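Local coordinates for putative TetR-family transcriptional regulator (Bordetella parapertussis 12822, PDB 3CCY), which probably binds operator DNA through an N-terminal helix-turn-helix and regulates transcription, most likely as a repressor, at the interface of chains A and B. Residues are numbered along the deposited sequence; one frame, centred on the assembly and turned at random. Chains: chain A/B, Putative TetR-family transcriptional regulator.

The interface of chains A and B. Residues chain A 188, 197, 200-202; chain B 142-143, 146, 149, 159.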
# COMPACT_ATOMS: atom_id res chain seq x y z
N ARG A 188 -14.76 -7.44 -9.80
CA ARG A 188 -13.83 -8.51 -9.46
C ARG A 188 -13.41 -8.48 -7.98
O ARG A 188 -13.44 -9.51 -7.32
CB ARG A 188 -12.55 -8.37 -10.28
CG ARG A 188 -11.58 -9.61 -10.14
CD ARG A 188 -12.19 -10.77 -10.85
NE ARG A 188 -11.28 -11.90 -11.05
CZ ARG A 188 -11.58 -12.94 -11.82
NH1 ARG A 188 -12.75 -12.95 -12.45
NH2 ARG A 188 -10.75 -13.95 -11.95
N TYR A 197 -12.04 -16.48 -3.89
CA TYR A 197 -11.30 -16.97 -5.05
C TYR A 197 -11.75 -18.37 -5.51
O TYR A 197 -11.85 -18.64 -6.73
CB TYR A 197 -9.82 -17.03 -4.70
CG TYR A 197 -8.96 -17.36 -5.87
CD1 TYR A 197 -8.30 -18.59 -5.95
CD2 TYR A 197 -8.80 -16.45 -6.90
CE1 TYR A 197 -7.51 -18.88 -7.07
CE2 TYR A 197 -8.03 -16.75 -8.01
CZ TYR A 197 -7.37 -17.95 -8.08
OH TYR A 197 -6.60 -18.23 -9.23
N LEU A 200 -15.19 -18.31 -7.58
CA LEU A 200 -15.28 -17.37 -8.66
C LEU A 200 -15.50 -18.19 -9.93
O LEU A 200 -14.85 -19.23 -10.13
CB LEU A 200 -13.94 -16.65 -8.74
CG LEU A 200 -13.65 -15.19 -9.05
CD1 LEU A 200 -14.60 -14.19 -8.41
CD2 LEU A 200 -12.25 -14.94 -8.56
N LEU A 201 -16.44 -17.76 -10.77
CA LEU A 201 -16.66 -18.45 -12.04
C LEU A 201 -15.50 -18.22 -12.99
O LEU A 201 -14.98 -17.10 -13.11
CB LEU A 201 -17.99 -18.05 -12.68
CG LEU A 201 -19.14 -19.07 -12.56
CD1 LEU A 201 -19.29 -19.70 -11.16
CD2 LEU A 201 -20.46 -18.43 -12.99
N SER A 202 -15.07 -19.29 -13.64
CA SER A 202 -14.00 -19.20 -14.61
C SER A 202 -14.54 -19.20 -16.03
O SER A 202 -15.22 -20.14 -16.44
CB SER A 202 -13.02 -20.35 -14.43
OG SER A 202 -11.79 -20.01 -15.04
N LEU B 142 -1.71 -19.85 -6.36
CA LEU B 142 -3.15 -19.62 -6.53
C LEU B 142 -3.75 -20.43 -7.69
O LEU B 142 -4.81 -21.06 -7.55
CB LEU B 142 -3.46 -18.11 -6.73
CG LEU B 142 -3.41 -17.21 -5.48
CD1 LEU B 142 -3.66 -15.78 -5.87
CD2 LEU B 142 -4.49 -17.67 -4.51
N LEU B 143 -3.08 -20.40 -8.84
CA LEU B 143 -3.53 -21.17 -9.98
C LEU B 143 -3.39 -22.70 -9.78
O LEU B 143 -4.03 -23.46 -10.50
CB LEU B 143 -2.80 -20.76 -11.27
CG LEU B 143 -3.07 -19.31 -11.70
CD1 LEU B 143 -2.09 -18.94 -12.77
CD2 LEU B 143 -4.51 -19.10 -12.22
N ARG B 146 -6.73 -23.23 -8.44
CA ARG B 146 -7.74 -23.08 -9.50
C ARG B 146 -7.11 -23.27 -10.88
O ARG B 146 -6.92 -22.30 -11.59
CB ARG B 146 -8.37 -21.67 -9.43
CG ARG B 146 -9.34 -21.38 -8.25
CD ARG B 146 -10.62 -22.24 -8.29
NE ARG B 146 -11.40 -22.12 -9.54
CZ ARG B 146 -12.42 -21.27 -9.73
NH1 ARG B 146 -12.77 -20.42 -8.77
NH2 ARG B 146 -13.08 -21.25 -10.89
N MSE B 149 -8.55 -21.65 -13.99
CA MSE B 149 -8.41 -20.22 -14.22
C MSE B 149 -7.09 -19.75 -14.87
O MSE B 149 -6.86 -18.56 -15.12
CB MSE B 149 -8.70 -19.50 -12.89
CG MSE B 149 -10.23 -19.62 -12.58
SE MSE B 149 -10.95 -18.14 -11.76
CE MSE B 149 -9.72 -18.31 -10.26
N ASP B 159 -5.94 -10.97 -9.94
CA ASP B 159 -6.31 -11.62 -8.68
C ASP B 159 -5.10 -11.66 -7.73
O ASP B 159 -5.24 -11.47 -6.51
CB ASP B 159 -6.85 -13.05 -8.91
CG ASP B 159 -8.17 -13.06 -9.71
OD1 ASP B 159 -8.86 -12.02 -9.74
OD2 ASP B 159 -8.54 -14.09 -10.31
O HOH W 1 -7.10 -15.98 -11.28
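Across this contact A:Tyr197 opens the short 3-10 helix 197-199 and A:Leu200 and A:Ser202 follow in extended conformation, bringing the C-terminal tail of chain A against B:Arg146, which follows helix 122-145 of chain B, and B:Met149, which ends the 3-10 helix 147-149. The patch is part of a two-fold interface between the C-terminal regions of a TetR-family regulator; such regions commonly mediate dimerisation in this family, so the pairing is plausibly biological.

B:Arg146 turns its guanidinium end-on to the backbone carbonyl of A:Leu200: NH1 and NH2 both donate to that O, each at 2.8 Å. NH1 meets a lone pair in the carbonyl plane, whereas NH2 arrives nearly along the C=O axis (169°). Bends at chi2 and chi3 fold the chain, and the aliphatic part runs antiparallel to A:Tyr197, with CG of B:Arg146 3.3 Å from ring atom CE1.

The A:Tyr197 ring, its CG anti to the backbone N (chi1 -173°), points into chain B. CD2 of B:Leu142 lies above one face, towards the rim. B:Met149, a selenomethionine, reaches toward the phenol from the opposite face: its methyl CE sits over the rim near CE2 and CZ, 3.2 Å from CZ, so that the two chain B groups flank the ring. CG of B:Met149 also packs tightly on CB of A:Ser202, at 3.4 Å.

B:Asp159, on helix 153-168, receives A:Arg188 from helix 182-195 side-on: NE reaches OD1 at 2.8 Å and NH2 reaches OD2 at 2.8 Å. Both oxygens use their syn lone pairs, and the guanidinium and carboxylate planes are only 10° apart, the geometry of a bidentate salt bridge. CD2 of A:Leu200 lies over one face of this guanidinium. Water 1 links OD2 of B:Asp159, 2.6 Å away, to the phenol OH of A:Tyr197, joining the ion pair to the aromatic contact.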